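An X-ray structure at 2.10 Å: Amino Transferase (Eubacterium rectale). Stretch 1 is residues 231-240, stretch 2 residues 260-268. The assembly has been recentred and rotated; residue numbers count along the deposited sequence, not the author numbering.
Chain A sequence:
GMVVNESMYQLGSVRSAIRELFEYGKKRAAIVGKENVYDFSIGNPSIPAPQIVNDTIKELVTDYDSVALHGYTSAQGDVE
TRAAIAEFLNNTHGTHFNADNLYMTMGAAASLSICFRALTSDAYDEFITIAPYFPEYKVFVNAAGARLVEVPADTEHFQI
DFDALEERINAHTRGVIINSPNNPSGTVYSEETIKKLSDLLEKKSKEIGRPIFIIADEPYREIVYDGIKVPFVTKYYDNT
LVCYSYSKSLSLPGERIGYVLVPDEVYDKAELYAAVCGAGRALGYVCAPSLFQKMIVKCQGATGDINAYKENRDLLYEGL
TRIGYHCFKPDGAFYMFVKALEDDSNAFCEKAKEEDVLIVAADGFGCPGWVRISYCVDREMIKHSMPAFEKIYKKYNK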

# COMPACT_ATOMS: atom_id res chain seq x y z
N PRO A 231 19.88 3.75 20.38
CA PRO A 231 21.01 3.49 19.46
C PRO A 231 20.59 3.19 18.02
O PRO A 231 19.61 2.48 17.83
CB PRO A 231 21.64 2.21 20.06
CG PRO A 231 21.25 2.21 21.43
CD PRO A 231 19.86 2.77 21.47
N PHE A 232 21.34 3.70 17.03
CA PHE A 232 21.04 3.43 15.63
C PHE A 232 21.66 2.06 15.31
O PHE A 232 22.88 1.93 15.14
CB PHE A 232 21.51 4.54 14.68
CG PHE A 232 20.71 4.59 13.42
CD1 PHE A 232 19.46 5.21 13.40
CD2 PHE A 232 21.14 3.95 12.28
CE1 PHE A 232 18.69 5.22 12.25
CE2 PHE A 232 20.38 3.96 11.13
CZ PHE A 232 19.15 4.59 11.11
N VAL A 233 20.78 1.07 15.15
CA VAL A 233 21.15 -0.37 15.12
C VAL A 233 22.09 -0.80 13.99
O VAL A 233 22.88 -1.75 14.19
CB VAL A 233 19.87 -1.26 15.13
CG1 VAL A 233 20.23 -2.76 15.21
CG2 VAL A 233 18.97 -0.88 16.30
N THR A 234 22.03 -0.11 12.85
CA THR A 234 22.86 -0.44 11.68
C THR A 234 24.34 -0.30 11.97
O THR A 234 25.16 -0.97 11.35
CB THR A 234 22.49 0.40 10.42
OG1 THR A 234 22.83 1.78 10.62
CG2 THR A 234 20.97 0.25 10.09
N LYS A 235 24.67 0.59 12.93
CA LYS A 235 26.04 0.80 13.38
C LYS A 235 26.61 -0.34 14.21
O LYS A 235 27.83 -0.43 14.34
CB LYS A 235 26.14 2.08 14.20
CG LYS A 235 25.69 3.32 13.45
CD LYS A 235 26.43 4.59 13.94
CE LYS A 235 26.24 4.87 15.41
NZ LYS A 235 26.81 6.20 15.78
N TYR A 236 25.73 -1.17 14.78
CA TYR A 236 26.10 -2.30 15.65
C TYR A 236 26.02 -3.68 14.99
O TYR A 236 26.71 -4.61 15.40
CB TYR A 236 25.18 -2.27 16.89
CG TYR A 236 25.35 -1.01 17.72
CD1 TYR A 236 24.61 0.15 17.43
CD2 TYR A 236 26.27 -0.96 18.78
CE1 TYR A 236 24.77 1.33 18.19
CE2 TYR A 236 26.45 0.22 19.54
CZ TYR A 236 25.69 1.35 19.23
OH TYR A 236 25.87 2.50 19.96
N TYR A 237 25.15 -3.81 13.98
CA TYR A 237 24.92 -5.04 13.29
C TYR A 237 24.78 -4.76 11.79
O TYR A 237 23.97 -3.93 11.36
CB TYR A 237 23.65 -5.70 13.87
CG TYR A 237 23.48 -7.14 13.43
CD1 TYR A 237 24.36 -8.13 13.87
CD2 TYR A 237 22.41 -7.52 12.62
CE1 TYR A 237 24.22 -9.46 13.48
CE2 TYR A 237 22.27 -8.87 12.21
CZ TYR A 237 23.17 -9.83 12.65
OH TYR A 237 23.04 -11.14 12.27
N ASP A 238 25.60 -5.45 11.00
CA ASP A 238 25.64 -5.23 9.55
C ASP A 238 24.31 -5.55 8.85
O ASP A 238 23.74 -4.69 8.19
CB ASP A 238 26.81 -6.00 8.92
CG ASP A 238 28.16 -5.37 9.21
OD1 ASP A 238 28.26 -4.22 9.68
OD2 ASP A 238 29.16 -6.05 8.92
N ASN A 239 23.80 -6.76 9.09
CA ASN A 239 22.52 -7.23 8.50
C ASN A 239 21.30 -6.72 9.28
O ASN A 239 20.61 -7.45 9.95
CB ASN A 239 22.54 -8.76 8.36
CG ASN A 239 23.55 -9.23 7.32
OD1 ASN A 239 23.53 -8.76 6.19
ND2 ASN A 239 24.41 -10.17 7.69
N THR A 240 21.05 -5.43 9.14
CA THR A 240 19.94 -4.75 9.79
C THR A 240 19.14 -4.04 8.72
O THR A 240 19.72 -3.35 7.88
CB THR A 240 20.46 -3.72 10.78
OG1 THR A 240 21.27 -4.36 11.76
CG2 THR A 240 19.30 -2.90 11.49
N VAL A 260 11.97 1.80 4.20
CA VAL A 260 12.81 0.66 4.51
C VAL A 260 14.23 1.15 4.18
O VAL A 260 14.49 1.63 3.06
CB VAL A 260 12.49 -0.61 3.71
CG1 VAL A 260 13.53 -1.70 4.01
CG2 VAL A 260 11.07 -1.12 4.06
N LEU A 261 15.14 1.02 5.14
CA LEU A 261 16.52 1.43 4.98
C LEU A 261 17.34 0.16 4.82
O LEU A 261 17.29 -0.72 5.70
CB LEU A 261 16.95 2.21 6.22
CG LEU A 261 18.39 2.67 6.40
CD1 LEU A 261 18.86 3.50 5.25
CD2 LEU A 261 18.46 3.42 7.73
N VAL A 262 18.05 0.05 3.69
CA VAL A 262 18.91 -1.13 3.36
C VAL A 262 20.40 -0.67 3.33
O VAL A 262 20.87 -0.19 2.29
CB VAL A 262 18.51 -1.78 2.02
CG1 VAL A 262 19.34 -3.04 1.74
CG2 VAL A 262 17.03 -2.16 2.01
N PRO A 263 21.16 -0.85 4.45
CA PRO A 263 22.59 -0.44 4.47
C PRO A 263 23.47 -1.16 3.44
O PRO A 263 23.14 -2.26 3.01
CB PRO A 263 23.05 -0.82 5.90
CG PRO A 263 21.80 -0.93 6.68
CD PRO A 263 20.76 -1.42 5.74
N ASP A 264 24.58 -0.53 3.08
CA ASP A 264 25.56 -1.15 2.18
C ASP A 264 26.25 -2.35 2.84
O ASP A 264 26.63 -3.28 2.14
CB ASP A 264 26.63 -0.13 1.69
CG ASP A 264 26.11 0.82 0.61
OD1 ASP A 264 24.91 0.78 0.23
OD2 ASP A 264 26.93 1.63 0.13
N GLU A 265 26.34 -2.36 4.18
CA GLU A 265 27.04 -3.41 4.93
C GLU A 265 26.27 -4.70 5.11
O GLU A 265 26.79 -5.62 5.71
CB GLU A 265 27.56 -2.90 6.30
CG GLU A 265 28.64 -1.81 6.20
CD GLU A 265 28.12 -0.47 5.69
OE1 GLU A 265 26.94 -0.15 5.93
OE2 GLU A 265 28.89 0.27 5.05
N VAL A 266 25.04 -4.79 4.60
CA VAL A 266 24.31 -6.07 4.56
C VAL A 266 25.11 -7.00 3.63
O VAL A 266 25.87 -6.50 2.78
CB VAL A 266 22.84 -5.95 4.09
CG1 VAL A 266 22.02 -5.19 5.12
CG2 VAL A 266 22.71 -5.31 2.70
N TYR A 267 24.95 -8.31 3.81
CA TYR A 267 25.68 -9.38 3.06
C TYR A 267 25.82 -9.09 1.55
O TYR A 267 26.87 -9.33 0.97
CB TYR A 267 25.02 -10.78 3.31
CG TYR A 267 23.75 -10.97 2.50
CD1 TYR A 267 22.57 -10.22 2.81
CD2 TYR A 267 23.73 -11.77 1.37
CE1 TYR A 267 21.42 -10.34 2.02
CE2 TYR A 267 22.58 -11.89 0.58
CZ TYR A 267 21.43 -11.17 0.92
OH TYR A 267 20.28 -11.28 0.16
N ASP A 268 24.75 -8.56 0.94
CA ASP A 268 24.70 -8.22 -0.50
C ASP A 268 23.57 -7.17 -0.68
O ASP A 268 22.41 -7.53 -0.86
CB ASP A 268 24.46 -9.50 -1.34
CG ASP A 268 24.66 -9.30 -2.84
OD1 ASP A 268 24.45 -8.19 -3.38
OD2 ASP A 268 25.04 -10.28 -3.50
O HOH W 1 25.64 -0.09 8.41

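How do the two backbones lie against each other? Stretch 1 makes a short 3-10 segment at Val233 to Lys235 and then runs as loop, while stretch 2 leaves a strand at Leu261 and folds into a type I beta turn from Pro263 to Val266. The chains draw together toward their later residues: CA of Thr234 and CA of Pro263 are 7.2 Å apart, CA of Asp238 and CA of Glu265 5.2 Å, and CA of Asn239 and CA of Val266 4.5 Å. No backbone-to-backbone hydrogen bond joins them; the contact rests on one side-chain-to-backbone hydrogen bond, a water and close packing of side chains and carbonyl groups. Between them they bury 378 Å², counting both sides.

What hydrogen bond ties them directly? The single one runs from the backbone N of Tyr267 to OD1 of Asn239, at 2.8 Å with an N-H...acceptor angle of 157°, a short and fairly straight bond. The CA-to-CB bond of Asn239 points sideways, yet the end of its side chain comes nearer to stretch 2, bringing the amide oxygen to a backbone NH just beyond the turn. The same OD1 also sits 3.2 Å from CA of Val266, and it lies at the edge of the Tyr267 ring, near the ring plane, 3.8 Å from CD1 of Tyr267.

Where do carbon atoms pack, against each other and against carbonyl oxygens? CZ of Phe232 reaches CD2 of Leu261 at 3.6 Å; the leucine methyl touches the edge of the ring, near its plane. Both residues are buried, and the contact is one between carbon surfaces. Further along, the methyl CG2 of Thr234 packs on CG of Pro263 at 3.7 Å, so a residue with a polar hydroxyl contributes carbon to the contact. The proline ring also lies close to a carbonyl, with CD of Pro263 3.1 Å from O of Thr240. CG1 of Val266 comes within 3.6 Å of O of Asp238, a van der Waals contact between a methyl and a backbone oxygen.

How do the acidic side chains and water fit in? Asp238 packs against the turn through carbon, its CB 3.2 Å from O of Glu265, and its OD1 lies 3.7 Å from CB of Glu265. The CA-to-CB bond of Glu265 points toward stretch 1, but the end of its side chain leads away. A water lies between the stretches, 3.1 Å from O of Thr234 and 2.8 Å from OE1 of Glu265, within hydrogen-bonding distance of both.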